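Long-range contact in lipolytic enzyme, G-D-S-L family (PDB 7BR2), which metabolises the drug diltiazem in a gut bacterium and is a serine esterase of the SGNH/GDSL hydrolase family: residues Asp72-Thr86 against Arg123-Thr137. Residues are numbered along the deposited sequence; the frame is centred on the assembly and turned at random.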
loop_
_atom_site.group_PDB
_atom_site.type_symbol
_atom_site.label_atom_id
_atom_site.label_comp_id
_atom_site.label_asym_id
_atom_site.label_seq_id
_atom_site.Cartn_x
_atom_site.Cartn_y
_atom_site.Cartn_z
ATOM N N ASP A 72 -5.781 -22.980 1.568
ATOM C CA ASP A 72 -5.583 -23.648 2.860
ATOM C C ASP A 72 -4.177 -23.404 3.417
ATOM O O ASP A 72 -4.015 -23.028 4.587
ATOM C CB ASP A 72 -5.822 -25.158 2.750
ATOM C CG ASP A 72 -7.287 -25.545 2.720
ATOM O OD1 ASP A 72 -8.093 -24.939 3.451
ATOM O OD2 ASP A 72 -7.629 -26.496 1.985
ATOM N N GLY A 73 -3.147 -23.643 2.596
ATOM C CA GLY A 73 -1.765 -23.633 3.056
ATOM C C GLY A 73 -1.096 -22.275 3.093
ATOM O O GLY A 73 -0.023 -22.137 3.694
ATOM N N ASP A 74 -1.650 -21.285 2.413
ATOM C CA ASP A 74 -0.968 -20.011 2.285
ATOM C C ASP A 74 -1.799 -18.814 2.730
ATOM O O ASP A 74 -1.220 -17.809 3.157
ATOM C CB ASP A 74 -0.523 -19.821 0.825
ATOM C CG ASP A 74 0.261 -18.550 0.616
ATOM O OD1 ASP A 74 1.230 -18.347 1.381
ATOM O OD2 ASP A 74 -0.035 -17.798 -0.353
ATOM N N ILE A 75 -3.121 -18.910 2.716
ATOM C CA ILE A 75 -3.999 -17.786 3.023
ATOM C C ILE A 75 -4.740 -18.017 4.346
ATOM O O ILE A 75 -4.581 -17.257 5.299
ATOM C CB ILE A 75 -4.986 -17.525 1.862
ATOM C CG1 ILE A 75 -4.206 -17.190 0.588
ATOM C CG2 ILE A 75 -5.922 -16.401 2.205
ATOM C CD1 ILE A 75 -3.317 -15.977 0.703
ATOM N N PHE A 76 -5.596 -19.038 4.398
ATOM C CA PHE A 76 -6.307 -19.358 5.635
ATOM C C PHE A 76 -5.338 -19.750 6.747
ATOM O O PHE A 76 -5.671 -19.643 7.932
ATOM C CB PHE A 76 -7.314 -20.487 5.383
ATOM C CG PHE A 76 -8.384 -20.137 4.374
ATOM C CD1 PHE A 76 -8.622 -18.808 4.024
ATOM C CD2 PHE A 76 -9.136 -21.133 3.767
ATOM C CE1 PHE A 76 -9.593 -18.489 3.100
ATOM C CE2 PHE A 76 -10.112 -20.815 2.836
ATOM C CZ PHE A 76 -10.343 -19.488 2.507
ATOM N N SER A 77 -4.160 -20.261 6.374
ATOM C CA SER A 77 -3.142 -20.616 7.343
ATOM C C SER A 77 -2.679 -19.412 8.131
ATOM O O SER A 77 -2.136 -19.572 9.224
ATOM C CB SER A 77 -1.942 -21.247 6.629
ATOM O OG SER A 77 -1.414 -20.356 5.651
ATOM N N LYS A 78 -2.813 -18.219 7.565
ATOM C CA LYS A 78 -2.448 -16.989 8.251
ATOM C C LYS A 78 -3.564 -16.476 9.151
ATOM O O LYS A 78 -3.396 -15.436 9.803
ATOM C CB LYS A 78 -2.045 -15.923 7.222
ATOM C CG LYS A 78 -0.716 -16.193 6.511
ATOM C CD LYS A 78 -0.531 -15.311 5.274
ATOM C CE LYS A 78 0.868 -15.476 4.668
ATOM N NZ LYS A 78 1.226 -16.893 4.306
ATOM N N ASN A 79 -4.699 -17.168 9.189
ATOM C CA ASN A 79 -5.839 -16.791 9.998
ATOM C C ASN A 79 -6.216 -15.323 9.823
ATOM O O ASN A 79 -6.107 -14.518 10.751
ATOM C CB ASN A 79 -5.568 -17.086 11.487
ATOM C CG ASN A 79 -5.529 -18.588 11.787
ATOM O OD1 ASN A 79 -6.073 -19.428 11.048
ATOM N ND2 ASN A 79 -4.872 -18.927 12.888
ATOM N N PRO A 80 -6.602 -14.920 8.610
ATOM C CA PRO A 80 -7.028 -13.533 8.416
ATOM C C PRO A 80 -8.301 -13.247 9.198
ATOM O O PRO A 80 -9.186 -14.105 9.321
ATOM C CB PRO A 80 -7.273 -13.448 6.906
ATOM C CG PRO A 80 -7.647 -14.832 6.512
ATOM C CD PRO A 80 -6.778 -15.719 7.382
ATOM N N THR A 81 -8.353 -12.039 9.774
ATOM C CA THR A 81 -9.601 -11.441 10.230
ATOM C C THR A 81 -10.259 -10.629 9.123
ATOM O O THR A 81 -11.491 -10.513 9.087
ATOM C CB THR A 81 -9.366 -10.554 11.469
ATOM O OG1 THR A 81 -8.515 -9.450 11.135
ATOM C CG2 THR A 81 -8.757 -11.340 12.631
ATOM N N VAL A 82 -9.455 -10.090 8.212
ATOM C CA VAL A 82 -9.921 -9.390 7.021
ATOM C C VAL A 82 -9.111 -9.899 5.835
ATOM O O VAL A 82 -7.879 -9.842 5.859
ATOM C CB VAL A 82 -9.775 -7.859 7.153
ATOM C CG1 VAL A 82 -10.493 -7.169 6.012
ATOM C CG2 VAL A 82 -10.336 -7.374 8.488
ATOM N N LEU A 83 -9.800 -10.344 4.786
ATOM C CA LEU A 83 -9.169 -10.930 3.604
ATOM C C LEU A 83 -9.561 -10.110 2.380
ATOM O O LEU A 83 -10.749 -9.988 2.066
ATOM C CB LEU A 83 -9.585 -12.394 3.419
ATOM C CG LEU A 83 -9.100 -13.134 2.158
ATOM C CD1 LEU A 83 -7.598 -13.232 2.126
ATOM C CD2 LEU A 83 -9.716 -14.514 2.051
ATOM N N MET A 84 -8.571 -9.505 1.729
ATOM C CA MET A 84 -8.775 -8.812 0.468
ATOM C C MET A 84 -8.401 -9.740 -0.684
ATOM O O MET A 84 -7.391 -10.442 -0.616
ATOM C CB MET A 84 -7.950 -7.524 0.422
ATOM C CG MET A 84 -8.607 -6.331 1.123
ATOM S SD MET A 84 -8.943 -6.542 2.896
ATOM C CE MET A 84 -7.292 -6.760 3.567
ATOM N N VAL A 85 -9.231 -9.759 -1.728
ATOM C CA VAL A 85 -9.094 -10.694 -2.845
ATOM C C VAL A 85 -9.059 -9.899 -4.148
ATOM O O VAL A 85 -10.001 -9.160 -4.451
ATOM C CB VAL A 85 -10.233 -11.731 -2.863
ATOM C CG1 VAL A 85 -10.066 -12.718 -4.006
ATOM C CG2 VAL A 85 -10.334 -12.461 -1.518
ATOM N N THR A 86 -7.956 -10.011 -4.891
ATOM C CA THR A 86 -7.787 -9.342 -6.177
ATOM C C THR A 86 -7.143 -10.297 -7.174
ATOM O O THR A 86 -6.252 -11.075 -6.816
ATOM C CB THR A 86 -6.943 -8.069 -6.051
ATOM O OG1 THR A 86 -6.954 -7.372 -7.306
ATOM C CG2 THR A 86 -5.494 -8.390 -5.653
ATOM N N ARG A 123 -15.434 -21.177 -0.836
ATOM C CA ARG A 123 -14.591 -21.264 0.362
ATOM C C ARG A 123 -14.805 -20.068 1.282
ATOM O O ARG A 123 -14.876 -20.223 2.504
ATOM C CB ARG A 123 -13.103 -21.382 0.013
ATOM C CG ARG A 123 -12.742 -22.492 -0.941
ATOM C CD ARG A 123 -12.837 -23.888 -0.288
ATOM N NE ARG A 123 -12.419 -23.957 1.116
ATOM C CZ ARG A 123 -11.186 -24.282 1.518
ATOM N NH1 ARG A 123 -10.898 -24.344 2.816
ATOM N NH2 ARG A 123 -10.236 -24.542 0.623
ATOM N N PHE A 124 -14.903 -18.870 0.711
ATOM C CA PHE A 124 -15.051 -17.664 1.516
ATOM C C PHE A 124 -16.368 -17.665 2.279
ATOM O O PHE A 124 -16.429 -17.211 3.427
ATOM C CB PHE A 124 -14.926 -16.423 0.629
ATOM C CG PHE A 124 -13.590 -16.303 -0.073
ATOM C CD1 PHE A 124 -12.444 -16.887 0.461
ATOM C CD2 PHE A 124 -13.489 -15.641 -1.285
ATOM C CE1 PHE A 124 -11.218 -16.780 -0.185
ATOM C CE2 PHE A 124 -12.272 -15.529 -1.945
ATOM C CZ PHE A 124 -11.131 -16.095 -1.395
ATOM N N LYS A 125 -17.434 -18.178 1.662
ATOM C CA LYS A 125 -18.729 -18.204 2.338
ATOM C C LYS A 125 -18.705 -19.084 3.586
ATOM O O LYS A 125 -19.482 -18.864 4.519
ATOM C CB LYS A 125 -19.805 -18.675 1.354
ATOM C CG LYS A 125 -19.925 -17.704 0.186
ATOM C CD LYS A 125 -21.261 -17.684 -0.495
ATOM C CE LYS A 125 -21.968 -18.993 -0.540
ATOM N NZ LYS A 125 -23.197 -18.765 -1.343
ATOM N N GLU A 126 -17.809 -20.066 3.630
ATOM C CA GLU A 126 -17.732 -20.974 4.763
ATOM C C GLU A 126 -16.896 -20.450 5.928
ATOM O O GLU A 126 -16.924 -21.067 6.998
ATOM C CB GLU A 126 -17.192 -22.328 4.288
ATOM C CG GLU A 126 -18.198 -23.093 3.421
ATOM C CD GLU A 126 -19.531 -23.272 4.149
ATOM O OE1 GLU A 126 -19.512 -23.526 5.376
ATOM O OE2 GLU A 126 -20.596 -23.136 3.506
ATOM N N LEU A 127 -16.200 -19.327 5.777
ATOM C CA LEU A 127 -15.300 -18.839 6.829
ATOM C C LEU A 127 -16.113 -18.260 7.984
ATOM O O LEU A 127 -16.970 -17.400 7.757
ATOM C CB LEU A 127 -14.345 -17.785 6.290
ATOM C CG LEU A 127 -13.287 -18.238 5.290
ATOM C CD1 LEU A 127 -12.468 -17.039 4.858
ATOM C CD2 LEU A 127 -12.393 -19.353 5.853
ATOM N N PRO A 128 -15.871 -18.684 9.229
ATOM C CA PRO A 128 -16.739 -18.220 10.334
ATOM C C PRO A 128 -16.467 -16.795 10.807
ATOM O O PRO A 128 -17.412 -16.081 11.159
ATOM C CB PRO A 128 -16.457 -19.252 11.437
ATOM C CG PRO A 128 -15.056 -19.704 11.160
ATOM C CD PRO A 128 -14.900 -19.700 9.671
ATOM N N HIS A 129 -15.215 -16.349 10.836
ATOM C CA HIS A 129 -14.882 -15.066 11.450
ATOM C C HIS A 129 -13.861 -14.322 10.592
ATOM O O HIS A 129 -12.787 -13.926 11.053
ATOM C CB HIS A 129 -14.356 -15.286 12.866
ATOM C CG HIS A 129 -15.296 -16.049 13.751
ATOM N ND1 HIS A 129 -16.449 -15.499 14.275
ATOM C CD2 HIS A 129 -15.245 -17.322 14.213
ATOM C CE1 HIS A 129 -17.074 -16.404 15.009
ATOM N NE2 HIS A 129 -16.360 -17.515 14.995
ATOM N N THR A 130 -14.179 -14.147 9.314
ATOM C CA THR A 130 -13.291 -13.430 8.402
ATOM C C THR A 130 -14.103 -12.464 7.553
ATOM O O THR A 130 -15.017 -12.878 6.834
ATOM C CB THR A 130 -12.508 -14.395 7.502
ATOM O OG1 THR A 130 -11.710 -15.281 8.302
ATOM C CG2 THR A 130 -11.590 -13.610 6.552
ATOM N N ARG A 131 -13.783 -11.182 7.657
ATOM C CA ARG A 131 -14.362 -10.189 6.769
ATOM C C ARG A 131 -13.741 -10.298 5.375
ATOM O O ARG A 131 -12.514 -10.208 5.224
ATOM C CB ARG A 131 -14.151 -8.796 7.355
ATOM C CG ARG A 131 -14.734 -7.671 6.514
ATOM C CD ARG A 131 -15.072 -6.452 7.364
ATOM N NE ARG A 131 -13.947 -5.836 8.065
ATOM C CZ ARG A 131 -13.268 -4.781 7.617
ATOM N NH1 ARG A 131 -13.582 -4.230 6.448
ATOM N NH2 ARG A 131 -12.272 -4.274 8.338
ATOM N N ILE A 132 -14.586 -10.465 4.355
ATOM C CA ILE A 132 -14.147 -10.626 2.972
ATOM C C ILE A 132 -14.282 -9.290 2.247
ATOM O O ILE A 132 -15.331 -8.639 2.316
ATOM C CB ILE A 132 -14.951 -11.728 2.255
ATOM C CG1 ILE A 132 -14.901 -13.042 3.037
ATOM C CG2 ILE A 132 -14.404 -11.976 0.864
ATOM C CD1 ILE A 132 -13.500 -13.625 3.147
ATOM N N VAL A 133 -13.220 -8.870 1.558
ATOM C CA VAL A 133 -13.216 -7.613 0.811
ATOM C C VAL A 133 -12.781 -7.890 -0.627
ATOM O O VAL A 133 -11.591 -8.136 -0.890
ATOM C CB VAL A 133 -12.305 -6.564 1.461
ATOM C CG1 VAL A 133 -12.324 -5.274 0.662
ATOM C CG2 VAL A 133 -12.730 -6.317 2.916
ATOM N N MET A 134 -13.727 -7.815 -1.566
ATOM C CA MET A 134 -13.368 -7.894 -2.976
ATOM C C MET A 134 -12.708 -6.588 -3.385
ATOM O O MET A 134 -13.260 -5.513 -3.141
ATOM C CB MET A 134 -14.611 -8.154 -3.826
ATOM C CG MET A 134 -15.273 -9.501 -3.587
ATOM S SD MET A 134 -14.285 -10.880 -4.168
ATOM C CE MET A 134 -14.072 -11.835 -2.665
ATOM N N THR A 135 -11.506 -6.663 -3.958
ATOM C CA THR A 135 -10.776 -5.467 -4.378
ATOM C C THR A 135 -10.442 -5.631 -5.854
ATOM O O THR A 135 -9.592 -6.454 -6.215
ATOM C CB THR A 135 -9.504 -5.227 -3.558
ATOM O OG1 THR A 135 -8.506 -6.188 -3.927
ATOM C CG2 THR A 135 -9.780 -5.369 -2.107
ATOM N N GLY A 136 -11.101 -4.840 -6.702
ATOM C CA GLY A 136 -10.909 -4.943 -8.135
ATOM C C GLY A 136 -9.495 -4.576 -8.509
ATOM O O GLY A 136 -9.005 -3.529 -8.083
ATOM N N THR A 137 -8.811 -5.451 -9.247
ATOM C CA THR A 137 -7.397 -5.236 -9.537
ATOM C C THR A 137 -7.150 -3.909 -10.255
ATOM O O THR A 137 -8.012 -3.378 -10.967
ATOM C CB THR A 137 -6.840 -6.364 -10.402
ATOM O OG1 THR A 137 -5.504 -6.036 -10.793
ATOM C CG2 THR A 137 -7.682 -6.559 -11.654
HETATM O O HOH W 1 -4.371 -6.205 -8.265
#
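Leu83 N gives a backbone hydrogen bond to Arg131 O and Leu83 O takes one from Val133 N, both at 2.8 Å; Val85 repeats the pattern with Val133 O and Thr135 N, so that strands 82-85 and 131-136 run parallel, their axes approaching to 4.7 Å. The apolar side chains of Leu83 and Val85 suit their face of the sheet because they pack on the Phe124 ring at the end of helix 102-125: Leu83 CD2 presses on Phe124 CE1 (3.5 Å), and Val85 CG2 meets the same ring farther round. Phe76 brings its CZ end to Phe124 while Leu127 CD2 sits over the centre of the Phe76 ring in a CH-pi contact, 3.9 Å from the centroid. On the other face Val82 CG1 lies over the guanidinium of Arg131, whose NH1 forms a salt bridge with Glu176.

The side-chain salt bridge between the segments is made by Arg123, bent at chi2 (-72°) so that NH1 reaches Asp72 OD1 at 2.9 Å in a hydrogen bond of 172°, OD1 lying in the guanidinium plane. Phe76 turns its CE2 edge to one guanidinium face, the planes 83° apart. A leucine here would probably leave the Asp72 carboxylate without this partner and the Phe76 edge less supported. Strand 82-85, helix 102-125 and strand 131-136 form a beta-alpha-beta crossover in the central parallel sheet, as in the alpha/beta/alpha SGNH hydrolase fold.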